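Local atomic coordinates of LamCAT (Aquimarina, PDB entry 6JH5), a protein that probably hydrolyses the beta-1,3-glucan laminarin as a marine bacterial laminarinase of glycoside hydrolase family 16. Residues A[34-39]-A[212-217]; A[51-56]-A[68-73]; A[76-81]-A[99-104]; A[88-93]-A[201-206]. All coordinates share one frame; numbering follows the deposited sequence.

Contact 1: A[34-39]-A[212-217]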
loop_
_atom_site.group_PDB
_atom_site.type_symbol
_atom_site.label_atom_id
_atom_site.label_comp_id
_atom_site.label_asym_id
_atom_site.label_seq_id
_atom_site.Cartn_x
_atom_site.Cartn_y
_atom_site.Cartn_z
ATOM N N ASN A 34 -8.837 -0.411 13.375
ATOM C CA ASN A 34 -9.300 0.700 14.243
ATOM C C ASN A 34 -8.846 2.065 13.715
ATOM O O ASN A 34 -8.685 2.970 14.491
ATOM C CB ASN A 34 -8.865 0.487 15.685
ATOM C CG ASN A 34 -9.575 -0.690 16.314
ATOM O OD1 ASN A 34 -10.748 -0.878 16.122
ATOM N ND2 ASN A 34 -8.843 -1.464 17.070
ATOM N N GLU A 35 -8.791 2.191 12.395
ATOM C CA GLU A 35 -8.415 3.457 11.733
ATOM C C GLU A 35 -9.507 4.496 11.983
ATOM O O GLU A 35 -10.634 4.117 12.172
ATOM C CB GLU A 35 -8.168 3.227 10.247
ATOM C CG GLU A 35 -7.011 2.295 9.990
ATOM C CD GLU A 35 -6.945 1.728 8.583
ATOM O OE1 GLU A 35 -7.617 2.262 7.727
ATOM O OE2 GLU A 35 -6.229 0.763 8.392
ATOM N N LEU A 36 -9.125 5.771 11.951
ATOM C CA LEU A 36 -10.067 6.864 12.276
ATOM C C LEU A 36 -10.642 7.566 11.042
ATOM O O LEU A 36 -11.526 8.351 11.222
ATOM C CB LEU A 36 -9.299 7.898 13.102
ATOM C CG LEU A 36 -8.637 7.382 14.378
ATOM C CD1 LEU A 36 -7.932 8.515 15.087
ATOM C CD2 LEU A 36 -9.643 6.751 15.308
ATOM N N GLN A 37 -10.160 7.271 9.844
ATOM C CA GLN A 37 -10.613 8.074 8.679
ATOM C C GLN A 37 -11.819 7.494 7.940
ATOM O O GLN A 37 -12.053 6.320 7.996
ATOM C CB GLN A 37 -9.467 8.290 7.691
ATOM C CG GLN A 37 -9.212 7.090 6.795
ATOM C CD GLN A 37 -8.654 5.924 7.555
ATOM O OE1 GLN A 37 -7.939 6.086 8.507
ATOM N NE2 GLN A 37 -9.006 4.739 7.125
ATOM N N TYR A 38 -12.517 8.385 7.254
ATOM C CA TYR A 38 -13.622 7.990 6.360
ATOM C C TYR A 38 -13.092 8.233 4.944
ATOM O O TYR A 38 -12.770 9.338 4.617
ATOM C CB TYR A 38 -14.822 8.877 6.662
ATOM C CG TYR A 38 -16.072 8.587 5.886
ATOM C CD1 TYR A 38 -16.180 8.925 4.561
ATOM C CD2 TYR A 38 -17.160 8.024 6.508
ATOM C CE1 TYR A 38 -17.340 8.677 3.861
ATOM C CE2 TYR A 38 -18.330 7.792 5.822
ATOM C CZ TYR A 38 -18.420 8.107 4.488
ATOM O OH TYR A 38 -19.580 7.869 3.826
ATOM N N TYR A 39 -12.965 7.172 4.162
ATOM C CA TYR A 39 -12.427 7.302 2.796
ATOM C C TYR A 39 -13.457 7.927 1.845
ATOM O O TYR A 39 -14.609 7.669 1.955
ATOM C CB TYR A 39 -11.955 5.930 2.332
ATOM C CG TYR A 39 -10.677 5.453 2.970
ATOM C CD1 TYR A 39 -9.557 6.251 2.982
ATOM C CD2 TYR A 39 -10.568 4.173 3.477
ATOM C CE1 TYR A 39 -8.367 5.809 3.513
ATOM C CE2 TYR A 39 -9.380 3.717 4.016
ATOM C CZ TYR A 39 -8.270 4.531 4.012
ATOM O OH TYR A 39 -7.112 4.063 4.528
ATOM N N PHE A 212 -3.073 6.333 18.378
ATOM C CA PHE A 212 -4.205 7.278 18.349
ATOM C C PHE A 212 -3.809 8.693 18.758
ATOM O O PHE A 212 -4.681 9.465 18.994
ATOM C CB PHE A 212 -5.359 6.653 19.129
ATOM C CG PHE A 212 -5.707 5.285 18.598
ATOM C CD1 PHE A 212 -6.550 5.148 17.522
ATOM C CD2 PHE A 212 -5.170 4.143 19.146
ATOM C CE1 PHE A 212 -6.849 3.901 17.006
ATOM C CE2 PHE A 212 -5.464 2.897 18.626
ATOM C CZ PHE A 212 -6.314 2.777 17.565
ATOM N N ASN A 213 -2.513 8.959 18.789
ATOM C CA ASN A 213 -2.034 10.334 19.046
ATOM C C ASN A 213 -1.943 10.986 17.668
ATOM O O ASN A 213 -1.064 10.654 16.938
ATOM C CB ASN A 213 -0.672 10.304 19.730
ATOM C CG ASN A 213 0.045 11.634 19.701
ATOM O OD1 ASN A 213 -0.578 12.678 19.621
ATOM N ND2 ASN A 213 1.348 11.599 19.858
ATOM N N ILE A 214 -2.881 11.864 17.361
ATOM C CA ILE A 214 -2.891 12.483 16.016
ATOM C C ILE A 214 -2.431 13.938 16.103
ATOM O O ILE A 214 -2.956 14.645 16.926
ATOM C CB ILE A 214 -4.293 12.398 15.385
ATOM C CG1 ILE A 214 -4.959 11.025 15.545
ATOM C CG2 ILE A 214 -4.226 12.820 13.934
ATOM C CD1 ILE A 214 -4.165 9.853 15.028
ATOM N N ASP A 215 -1.478 14.294 15.243
ATOM C CA ASP A 215 -1.019 15.696 15.158
ATOM C C ASP A 215 -2.064 16.383 14.291
ATOM O O ASP A 215 -1.969 16.383 13.114
ATOM C CB ASP A 215 0.365 15.771 14.533
ATOM C CG ASP A 215 0.883 17.188 14.374
ATOM O OD1 ASP A 215 0.162 18.105 14.701
ATOM O OD2 ASP A 215 1.998 17.304 13.938
ATOM N N ASN A 216 -3.005 17.076 14.931
ATOM C CA ASN A 216 -4.113 17.758 14.217
ATOM C C ASN A 216 -3.618 19.005 13.500
ATOM O O ASN A 216 -4.344 19.541 12.717
ATOM C CB ASN A 216 -5.306 18.016 15.122
ATOM C CG ASN A 216 -6.011 16.722 15.449
ATOM O OD1 ASN A 216 -6.239 15.912 14.587
ATOM N ND2 ASN A 216 -6.276 16.516 16.718
ATOM N N ASN A 217 -2.372 19.368 13.736
ATOM C CA ASN A 217 -1.800 20.550 13.059
ATOM C C ASN A 217 -1.075 20.115 11.786
ATOM O O ASN A 217 -0.454 20.943 11.172
ATOM C CB ASN A 217 -0.882 21.345 13.980
ATOM C CG ASN A 217 -1.652 22.149 14.997
ATOM O OD1 ASN A 217 -1.388 22.078 16.184
ATOM N ND2 ASN A 217 -2.621 22.887 14.545
#

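Contact 2: A[51-56]-A[68-73]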
loop_
_atom_site.group_PDB
_atom_site.type_symbol
_atom_site.label_atom_id
_atom_site.label_comp_id
_atom_site.label_asym_id
_atom_site.label_seq_id
_atom_site.Cartn_x
_atom_site.Cartn_y
_atom_site.Cartn_z
ATOM N N LEU A 51 -0.561 12.018 -8.644
ATOM C CA LEU A 51 -1.772 11.712 -7.868
ATOM C C LEU A 51 -1.549 12.382 -6.509
ATOM O O LEU A 51 -0.445 12.317 -6.003
ATOM C CB LEU A 51 -1.896 10.198 -7.665
ATOM C CG LEU A 51 -2.831 9.761 -6.545
ATOM C CD1 LEU A 51 -4.288 10.009 -6.901
ATOM C CD2 LEU A 51 -2.624 8.295 -6.239
ATOM N N VAL A 52 -2.564 13.049 -6.012
ATOM C CA VAL A 52 -2.480 13.633 -4.661
ATOM C C VAL A 52 -3.557 12.979 -3.822
ATOM O O VAL A 52 -4.684 13.103 -4.166
ATOM C CB VAL A 52 -2.729 15.144 -4.681
ATOM C CG1 VAL A 52 -2.619 15.724 -3.284
ATOM C CG2 VAL A 52 -1.785 15.834 -5.633
ATOM N N ILE A 53 -3.151 12.301 -2.759
ATOM C CA ILE A 53 -4.136 11.799 -1.777
ATOM C C ILE A 53 -4.030 12.767 -0.598
ATOM O O ILE A 53 -2.981 12.866 -0.046
ATOM C CB ILE A 53 -3.831 10.356 -1.363
ATOM C CG1 ILE A 53 -4.174 9.396 -2.499
ATOM C CG2 ILE A 53 -4.602 10.018 -0.101
ATOM C CD1 ILE A 53 -3.893 7.950 -2.198
ATOM N N THR A 54 -5.110 13.471 -0.307
ATOM C CA THR A 54 -5.071 14.475 0.769
ATOM C C THR A 54 -5.862 13.960 1.959
ATOM O O THR A 54 -6.966 13.581 1.758
ATOM C CB THR A 54 -5.714 15.782 0.289
ATOM O OG1 THR A 54 -5.026 16.215 -0.868
ATOM C CG2 THR A 54 -5.680 16.879 1.332
ATOM N N ALA A 55 -5.234 13.925 3.128
ATOM C CA ALA A 55 -5.981 13.586 4.349
ATOM C C ALA A 55 -6.428 14.910 4.966
ATOM O O ALA A 55 -5.658 15.829 4.977
ATOM C CB ALA A 55 -5.142 12.785 5.305
ATOM N N LYS A 56 -7.666 14.962 5.426
ATOM C CA LYS A 56 -8.203 16.231 5.962
ATOM C C LYS A 56 -8.902 16.039 7.306
ATOM O O LYS A 56 -9.339 14.977 7.592
ATOM C CB LYS A 56 -9.274 16.763 5.005
ATOM C CG LYS A 56 -8.771 17.091 3.612
ATOM C CD LYS A 56 -9.850 17.613 2.700
ATOM C CE LYS A 56 -9.301 17.968 1.333
ATOM N NZ LYS A 56 -10.360 17.940 0.296
ATOM N N THR A 68 -8.106 8.888 1.230
ATOM C CA THR A 68 -8.478 8.048 0.071
ATOM C C THR A 68 -7.855 6.652 0.192
ATOM O O THR A 68 -6.762 6.564 0.663
ATOM C CB THR A 68 -7.999 8.683 -1.245
ATOM O OG1 THR A 68 -8.939 9.701 -1.541
ATOM C CG2 THR A 68 -7.964 7.747 -2.434
ATOM N N ARG A 69 -8.611 5.644 -0.191
ATOM C CA ARG A 69 -8.095 4.269 -0.361
ATOM C C ARG A 69 -8.535 3.853 -1.765
ATOM O O ARG A 69 -9.712 3.794 -1.993
ATOM C CB ARG A 69 -8.621 3.318 0.708
ATOM C CG ARG A 69 -8.161 1.876 0.561
ATOM C CD ARG A 69 -8.313 1.096 1.841
ATOM N NE ARG A 69 -8.428 -0.319 1.586
ATOM C CZ ARG A 69 -8.303 -1.247 2.517
ATOM N NH1 ARG A 69 -7.982 -0.902 3.748
ATOM N NH2 ARG A 69 -8.487 -2.517 2.214
ATOM N N MET A 70 -7.585 3.597 -2.647
ATOM C CA MET A 70 -7.955 3.275 -4.038
ATOM C C MET A 70 -7.265 1.972 -4.446
ATOM O O MET A 70 -6.233 1.688 -3.905
ATOM C CB MET A 70 -7.593 4.441 -4.958
ATOM C CG MET A 70 -6.161 4.843 -4.865
ATOM S SD MET A 70 -5.815 6.522 -5.513
ATOM C CE MET A 70 -5.824 6.227 -7.285
ATOM N N LYS A 71 -7.865 1.235 -5.365
ATOM C CA LYS A 71 -7.345 -0.112 -5.691
ATOM C C LYS A 71 -7.592 -0.459 -7.157
ATOM O O LYS A 71 -8.419 0.130 -7.755
ATOM C CB LYS A 71 -8.050 -1.148 -4.815
ATOM C CG LYS A 71 -9.563 -1.174 -4.967
ATOM C CD LYS A 71 -10.254 -2.027 -3.949
ATOM C CE LYS A 71 -11.739 -2.122 -4.215
ATOM N NZ LYS A 71 -12.454 -2.906 -3.192
ATOM N N THR A 72 -6.830 -1.424 -7.647
ATOM C CA THR A 72 -7.013 -1.902 -9.037
ATOM C C THR A 72 -7.867 -3.173 -9.045
ATOM O O THR A 72 -8.039 -3.744 -10.076
ATOM C CB THR A 72 -5.685 -2.098 -9.779
ATOM O OG1 THR A 72 -4.947 -3.191 -9.247
ATOM C CG2 THR A 72 -4.838 -0.843 -9.784
ATOM N N GLN A 73 -8.388 -3.536 -7.887
ATOM C CA GLN A 73 -9.200 -4.767 -7.761
ATOM C C GLN A 73 -10.355 -4.693 -8.759
ATOM O O GLN A 73 -11.009 -3.717 -8.806
ATOM C CB GLN A 73 -9.753 -4.869 -6.340
ATOM C CG GLN A 73 -10.533 -6.143 -6.082
ATOM C CD GLN A 73 -10.999 -6.230 -4.653
ATOM O OE1 GLN A 73 -11.065 -5.256 -3.944
ATOM N NE2 GLN A 73 -11.326 -7.430 -4.245
#

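Contact 3: A[76-81]-A[99-104]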
loop_
_atom_site.group_PDB
_atom_site.type_symbol
_atom_site.label_atom_id
_atom_site.label_comp_id
_atom_site.label_asym_id
_atom_site.label_seq_id
_atom_site.Cartn_x
_atom_site.Cartn_y
_atom_site.Cartn_z
ATOM N N LYS A 76 -7.291 -4.506 -12.755
ATOM C CA LYS A 76 -5.943 -4.995 -13.130
ATOM C C LYS A 76 -5.304 -5.799 -11.993
ATOM O O LYS A 76 -5.375 -5.376 -10.870
ATOM C CB LYS A 76 -5.021 -3.817 -13.455
ATOM C CG LYS A 76 -5.489 -2.927 -14.589
ATOM C CD LYS A 76 -5.384 -3.570 -15.963
ATOM C CE LYS A 76 -5.978 -2.687 -17.039
ATOM N NZ LYS A 76 -6.081 -3.358 -18.349
ATOM N N SER A 77 -4.760 -6.958 -12.339
ATOM C CA SER A 77 -4.052 -7.800 -11.352
ATOM C C SER A 77 -2.975 -8.609 -12.060
ATOM O O SER A 77 -3.000 -8.715 -13.256
ATOM C CB SER A 77 -4.942 -8.654 -10.540
ATOM O OG SER A 77 -5.502 -9.626 -11.356
ATOM N N TRP A 78 -1.971 -8.993 -11.285
ATOM C CA TRP A 78 -0.773 -9.650 -11.836
ATOM C C TRP A 78 -0.287 -10.799 -10.951
ATOM O O TRP A 78 -0.391 -10.716 -9.772
ATOM C CB TRP A 78 0.349 -8.613 -11.938
ATOM C CG TRP A 78 -0.029 -7.390 -12.710
ATOM C CD1 TRP A 78 0.156 -7.164 -14.040
ATOM C CD2 TRP A 78 -0.643 -6.207 -12.185
ATOM N NE1 TRP A 78 -0.322 -5.937 -14.378
ATOM C CE2 TRP A 78 -0.826 -5.332 -13.267
ATOM C CE3 TRP A 78 -1.071 -5.819 -10.926
ATOM C CZ2 TRP A 78 -1.400 -4.084 -13.112
ATOM C CZ3 TRP A 78 -1.650 -4.593 -10.771
ATOM C CH2 TRP A 78 -1.809 -3.738 -11.850
ATOM N N LYS A 79 0.273 -11.811 -11.598
ATOM C CA LYS A 79 0.952 -12.914 -10.898
ATOM C C LYS A 79 2.412 -12.815 -11.302
ATOM O O LYS A 79 2.696 -13.049 -12.442
ATOM C CB LYS A 79 0.413 -14.268 -11.340
ATOM C CG LYS A 79 1.095 -15.431 -10.641
ATOM C CD LYS A 79 0.470 -16.704 -11.104
ATOM C CE LYS A 79 1.306 -17.929 -10.904
ATOM N NZ LYS A 79 0.518 -19.139 -11.221
ATOM N N TYR A 80 3.228 -12.327 -10.365
ATOM C CA TYR A 80 4.688 -12.098 -10.440
ATOM C C TYR A 80 4.960 -10.769 -11.155
ATOM O O TYR A 80 4.136 -10.327 -11.924
ATOM C CB TYR A 80 5.405 -13.256 -11.134
ATOM C CG TYR A 80 5.118 -14.605 -10.539
ATOM C CD1 TYR A 80 4.996 -14.775 -9.180
ATOM C CD2 TYR A 80 4.951 -15.709 -11.343
ATOM C CE1 TYR A 80 4.716 -16.012 -8.637
ATOM C CE2 TYR A 80 4.687 -16.956 -10.816
ATOM C CZ TYR A 80 4.553 -17.106 -9.454
ATOM O OH TYR A 80 4.275 -18.326 -8.946
ATOM N N GLY A 81 6.137 -10.213 -10.921
ATOM C CA GLY A 81 6.521 -8.986 -11.630
ATOM C C GLY A 81 7.317 -8.043 -10.757
ATOM O O GLY A 81 7.625 -8.408 -9.673
ATOM N N PHE A 99 1.480 1.632 0.164
ATOM C CA PHE A 99 1.467 1.136 -1.231
ATOM C C PHE A 99 1.559 -0.387 -1.078
ATOM O O PHE A 99 2.521 -0.860 -0.536
ATOM C CB PHE A 99 2.624 1.774 -1.993
ATOM C CG PHE A 99 2.943 1.203 -3.346
ATOM C CD1 PHE A 99 1.959 0.921 -4.261
ATOM C CD2 PHE A 99 4.252 0.986 -3.705
ATOM C CE1 PHE A 99 2.283 0.412 -5.503
ATOM C CE2 PHE A 99 4.573 0.464 -4.940
ATOM C CZ PHE A 99 3.589 0.194 -5.844
ATOM N N TRP A 100 0.549 -1.088 -1.572
ATOM C CA TRP A 100 0.495 -2.513 -1.203
ATOM C C TRP A 100 -0.377 -3.302 -2.174
ATOM O O TRP A 100 -0.814 -2.757 -3.141
ATOM C CB TRP A 100 -0.007 -2.602 0.240
ATOM C CG TRP A 100 -1.308 -1.922 0.573
ATOM C CD1 TRP A 100 -1.609 -0.598 0.495
ATOM C CD2 TRP A 100 -2.459 -2.539 1.173
ATOM N NE1 TRP A 100 -2.868 -0.350 0.967
ATOM C CE2 TRP A 100 -3.409 -1.527 1.402
ATOM C CE3 TRP A 100 -2.779 -3.849 1.525
ATOM C CZ2 TRP A 100 -4.654 -1.789 1.967
ATOM C CZ3 TRP A 100 -4.002 -4.101 2.097
ATOM C CH2 TRP A 100 -4.926 -3.084 2.318
ATOM N N MET A 101 -0.432 -4.609 -1.937
ATOM C CA MET A 101 -1.168 -5.532 -2.829
ATOM C C MET A 101 -1.934 -6.554 -1.996
ATOM O O MET A 101 -1.489 -6.888 -0.956
ATOM C CB MET A 101 -0.197 -6.305 -3.730
ATOM C CG MET A 101 0.713 -5.392 -4.503
ATOM S SD MET A 101 1.771 -6.308 -5.710
ATOM C CE MET A 101 0.634 -6.481 -7.093
ATOM N N LEU A 102 -3.043 -7.019 -2.554
ATOM C CA LEU A 102 -3.867 -8.090 -1.950
ATOM C C LEU A 102 -4.164 -9.134 -3.018
ATOM O O LEU A 102 -4.289 -8.787 -4.143
ATOM C CB LEU A 102 -5.198 -7.531 -1.439
ATOM C CG LEU A 102 -5.139 -6.781 -0.122
ATOM C CD1 LEU A 102 -6.442 -6.041 0.109
ATOM C CD2 LEU A 102 -4.833 -7.706 1.046
ATOM N N GLY A 103 -4.310 -10.367 -2.578
ATOM C CA GLY A 103 -4.670 -11.387 -3.558
ATOM C C GLY A 103 -6.058 -11.114 -4.114
ATOM O O GLY A 103 -6.945 -10.839 -3.362
ATOM N N ASP A 104 -6.247 -11.394 -5.396
ATOM C CA ASP A 104 -7.550 -11.227 -6.081
ATOM C C ASP A 104 -8.590 -12.133 -5.423
ATOM O O ASP A 104 -9.746 -11.809 -5.464
ATOM C CB ASP A 104 -7.481 -11.743 -7.515
ATOM C CG ASP A 104 -7.106 -10.705 -8.547
ATOM O OD1 ASP A 104 -6.929 -9.543 -8.174
ATOM O OD2 ASP A 104 -6.985 -11.087 -9.696
#

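Contact 4: A[88-93]-A[201-206]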
loop_
_atom_site.group_PDB
_atom_site.type_symbol
_atom_site.label_atom_id
_atom_site.label_comp_id
_atom_site.label_asym_id
_atom_site.label_seq_id
_atom_site.Cartn_x
_atom_site.Cartn_y
_atom_site.Cartn_z
ATOM N N ALA A 88 6.107 10.490 -2.431
ATOM C CA ALA A 88 6.518 11.467 -1.413
ATOM C C ALA A 88 5.362 11.472 -0.415
ATOM O O ALA A 88 4.270 11.592 -0.823
ATOM C CB ALA A 88 6.768 12.830 -2.015
ATOM N N MET A 89 5.655 11.282 0.856
ATOM C CA MET A 89 4.532 11.170 1.800
ATOM C C MET A 89 4.741 12.083 2.999
ATOM O O MET A 89 5.843 12.403 3.297
ATOM C CB MET A 89 4.391 9.720 2.280
ATOM C CG MET A 89 5.506 9.269 3.189
ATOM S SD MET A 89 5.593 7.452 3.243
ATOM C CE MET A 89 6.569 7.091 1.784
ATOM N N PRO A 90 3.677 12.447 3.718
ATOM C CA PRO A 90 3.819 13.279 4.894
ATOM C C PRO A 90 4.409 12.463 6.052
ATOM O O PRO A 90 4.396 11.295 6.040
ATOM C CB PRO A 90 2.404 13.701 5.284
ATOM C CG PRO A 90 1.494 13.033 4.322
ATOM C CD PRO A 90 2.299 12.072 3.471
ATOM N N SER A 91 4.907 13.180 7.041
ATOM C CA SER A 91 5.486 12.554 8.240
ATOM C C SER A 91 4.908 13.304 9.442
ATOM O O SER A 91 5.275 14.420 9.672
ATOM C CB SER A 91 6.984 12.652 8.156
ATOM O OG SER A 91 7.604 12.149 9.320
ATOM N N PHE A 92 3.962 12.685 10.122
ATOM C CA PHE A 92 3.338 13.321 11.300
ATOM C C PHE A 92 2.725 12.241 12.186
ATOM O O PHE A 92 2.410 11.195 11.713
ATOM C CB PHE A 92 2.296 14.366 10.904
ATOM C CG PHE A 92 1.097 13.851 10.157
ATOM C CD1 PHE A 92 1.093 13.805 8.779
ATOM C CD2 PHE A 92 -0.026 13.446 10.841
ATOM C CE1 PHE A 92 -0.025 13.354 8.107
ATOM C CE2 PHE A 92 -1.141 12.994 10.167
ATOM C CZ PHE A 92 -1.136 12.965 8.801
ATOM N N MET A 93 2.524 12.574 13.452
ATOM C CA MET A 93 1.954 11.568 14.377
ATOM C C MET A 93 0.532 11.184 13.945
ATOM O O MET A 93 -0.295 12.029 13.780
ATOM C CB MET A 93 1.976 12.102 15.813
ATOM C CG MET A 93 3.377 12.316 16.352
ATOM S SD MET A 93 4.444 10.839 16.349
ATOM C CE MET A 93 3.365 9.739 17.260
ATOM N N LEU A 201 -3.420 1.890 -2.930
ATOM C CA LEU A 201 -2.774 3.107 -2.400
ATOM C C LEU A 201 -3.718 3.717 -1.368
ATOM O O LEU A 201 -4.866 3.815 -1.652
ATOM C CB LEU A 201 -2.518 4.126 -3.511
ATOM C CG LEU A 201 -1.370 3.798 -4.452
ATOM C CD1 LEU A 201 -1.429 4.711 -5.657
ATOM C CD2 LEU A 201 -0.022 3.909 -3.766
ATOM N N ASN A 202 -3.190 4.115 -0.224
ATOM C CA ASN A 202 -4.067 4.811 0.735
ATOM C C ASN A 202 -3.233 5.588 1.746
ATOM O O ASN A 202 -2.076 5.383 1.809
ATOM C CB ASN A 202 -4.960 3.849 1.520
ATOM C CG ASN A 202 -4.192 3.039 2.539
ATOM O OD1 ASN A 202 -3.562 2.073 2.210
ATOM N ND2 ASN A 202 -4.221 3.456 3.784
ATOM N N MET A 203 -3.896 6.492 2.445
ATOM C CA MET A 203 -3.269 7.100 3.636
ATOM C C MET A 203 -4.296 6.992 4.765
ATOM O O MET A 203 -5.331 7.627 4.686
ATOM C CB MET A 203 -2.838 8.551 3.428
ATOM C CG MET A 203 -2.285 9.173 4.704
ATOM S SD MET A 203 -1.131 10.525 4.305
ATOM C CE MET A 203 -2.185 11.627 3.373
ATOM N N ALA A 204 -4.011 6.146 5.740
ATOM C CA ALA A 204 -4.924 6.029 6.893
ATOM C C ALA A 204 -4.480 7.009 7.980
ATOM O O ALA A 204 -3.362 7.430 7.950
ATOM C CB ALA A 204 -4.926 4.621 7.429
ATOM N N ILE A 205 -5.410 7.352 8.863
ATOM C CA ILE A 205 -5.109 8.239 10.016
ATOM C C ILE A 205 -5.460 7.465 11.277
ATOM O O ILE A 205 -6.579 7.084 11.433
ATOM C CB ILE A 205 -5.937 9.522 9.950
ATOM C CG1 ILE A 205 -5.674 10.329 8.676
ATOM C CG2 ILE A 205 -5.712 10.345 11.208
ATOM C CD1 ILE A 205 -4.252 10.749 8.515
ATOM N N GLY A 206 -4.462 7.136 12.077
ATOM C CA GLY A 206 -4.729 6.373 13.304
ATOM C C GLY A 206 -4.839 4.887 13.054
ATOM O O GLY A 206 -4.908 4.483 11.939
#

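Contact 1: A[34-39]-A[212-217]
At the rim of the glycoside hydrolase family 16 beta-sandwich, Asn34 and Leu36, leading into strand 37-39, meet Phe212 and Ile214 of the loop joining strands 197-205 and 221-232. The contact is shallow and mostly apolar, with no hydrogen bond between the segments. Phe212 offers the edge of its ring: CE1 lies 3.3 Å from Asn34 O, which sits in the ring plane. Its CZ is 3.9 Å from Asn34 CB. This placement follows from CG standing anti to the carbonyl carbon (chi1 -55°), which swings the ring toward Asn34. The two methyls of Leu36 divide the work, CD2 meeting the same ring edge at Phe212 CD1 (4.1 Å) while CD1 points tip to tip at Ile214 CG1 (3.9 Å). Asn34 ND2 bonds to Asn208 OD1. Behind Leu36, Gln37 NE2 donates to the anti lone pair of Glu35 OE1 at 2.9 Å and 154°, while Gln37 OE1 accepts from Ile205 N. Asp215 OD1 accepts from Asn217 N at 3.0 Å, closing an Asx turn. The loop between two long strands thus packs on the lead-in to strand 37-39, at one end of the family 16 jelly-roll sandwich.

Contact 2: A[51-56]-A[68-73]
Leu51 and Ile53 meet Thr68 and Met70 mainly through side chains, with no hydrogen bond between the segments, although the two strands belong to one hairpin. Met70 carries much of the contact. Its CG sits between the backbone N and the carbonyl carbon (chi1 55°), and a bend at chi3 brings the thioether end round to Leu51, the two side chains meeting tip to tip. SD lies 3.7 Å from Leu51 CD2, and Met70 CE is 4.0 Å from the same methyl. Ile53, extended at chi2 (179°), reaches both Thr68 CG2 and Met70 SD with CD1 at 4.1 Å, whereas its CG2 rests 3.8 Å from Thr68 CB. Thr68 turns its methyl to this apolar side; its OG1 hydrogen-bonds to Arg40 O. Cutting Ile53 back to an alanine is likely to open a gap beside Thr68 CB and CG2 and to deprive Met70 SD of its CD1 neighbour. The strands splay, from 6.0 Å between Ile53 CA and Thr68 CA to 11.1 Å between Leu51 CA and Met70 CA, consistent with their passing into different sandwich layers. By backbone, Leu51 and Ile53 bond Val225 and Met223 of strand 221-232, and Met70 bonds Leu201 of strand 197-205.

Contact 3: A[76-81]-A[99-104]
Ser77 is the first residue of 76-81 to touch the other segment, and its OG donates to Asp104 OD2 at 2.7 Å. OG meets that oxygen on its syn side, 19° out of the carboxylate plane. OG is set between the backbone N and the carbonyl carbon (chi1 68°), and Ser77 CB also lies close to the carboxylate, 3.2 Å from Asp104 OD1. Asn196 OD1 is a weak second acceptor near the hydroxyl. With an alanine at Asp104, the Ser77 hydroxyl would probably lose its short acceptor and be freer to turn. Next comes Trp78, whose CE3 is approached obliquely by Met101 CE at 4.2 Å; one face of its indole lies against the carbonyl carbon of Lys76, near the rim. Met101 sets out toward 76-81 with CG anti to the carbonyl carbon (chi1 -54°), and its terminal methyl makes the touch. Further along, Tyr80 bonds through OH to His194 ND1. Segment 76-81 links strands 63-71 and 81-88, its Trp78 bonded by backbone to Phe197, while strand 95-103 runs between strands 116-118 and 197-205 and sends Met101 against Val83 of strand 81-88.

Contact 4: A[88-93]-A[201-206]
The backbones at Pro90 and Phe92 run extended, though in no regular strand, in roughly the same direction as strand residues Met203 and Ile205. Their separation, 9.5 Å between Pro90 CA and Met203 CA and 9.9 Å between Phe92 CA and Ile205 CA, rules out strand pairing and matches two layers of a beta-sandwich, the family 16 fold. Segment 201-206 forms its backbone bonds within its own layer, as from Asn202 to Ala98. Met203 points toward 88-93, and Ile205 reaches it with CD1, whereas Asn202 lies on the other face of the strand, its OD1 accepting from Trp100 NE1.

The side chains form two separate touches. Met203 leaves the strand with CG anti to the backbone N (chi1 176°), then bends at chi3, and its sulfur presses on the puckered corner of the proline: SD is 3.6 Å from Pro90 CG and 3.9 Å from Pro90 CD. Pro90 also packs on Ala221, and Met203 on Met223, both of strand 221-232. One step along, Phe92 holds its ring between backbone N and carbonyl carbon (chi1 64°), placing it crosswise to Ile205. A second aromatic, Phe219, meets Phe92 edge-to-face. Pro90 CB lies in the plane of the Phe92 ring at its edge, and another part of that edge receives Ile205 CD1, 3.8 Å from Phe92 CZ.

In the fold
From the N terminus, 34-39 opens contact 1, which closes last, at 212-217, so the other three nest inside its loop. Contact 2 closes first, within the hairpin of strands 50-60 and 63-71, before contact 3 opens at 76-81. Segment 88-93 then opens contact 4 before 99-104 closes contact 3, so these two cross; contact 4 closes at 201-206. Strand 197-205 is the common element: it neighbours strands 63-71 and 95-103, and its Ile205 O accepts from Leu36 N of contact 1. Contacts 2 and 4 bridge the sandwich layers, their centres about 11 Å apart, while contacts 1 and 3 lie on opposite sides of the chain's centre.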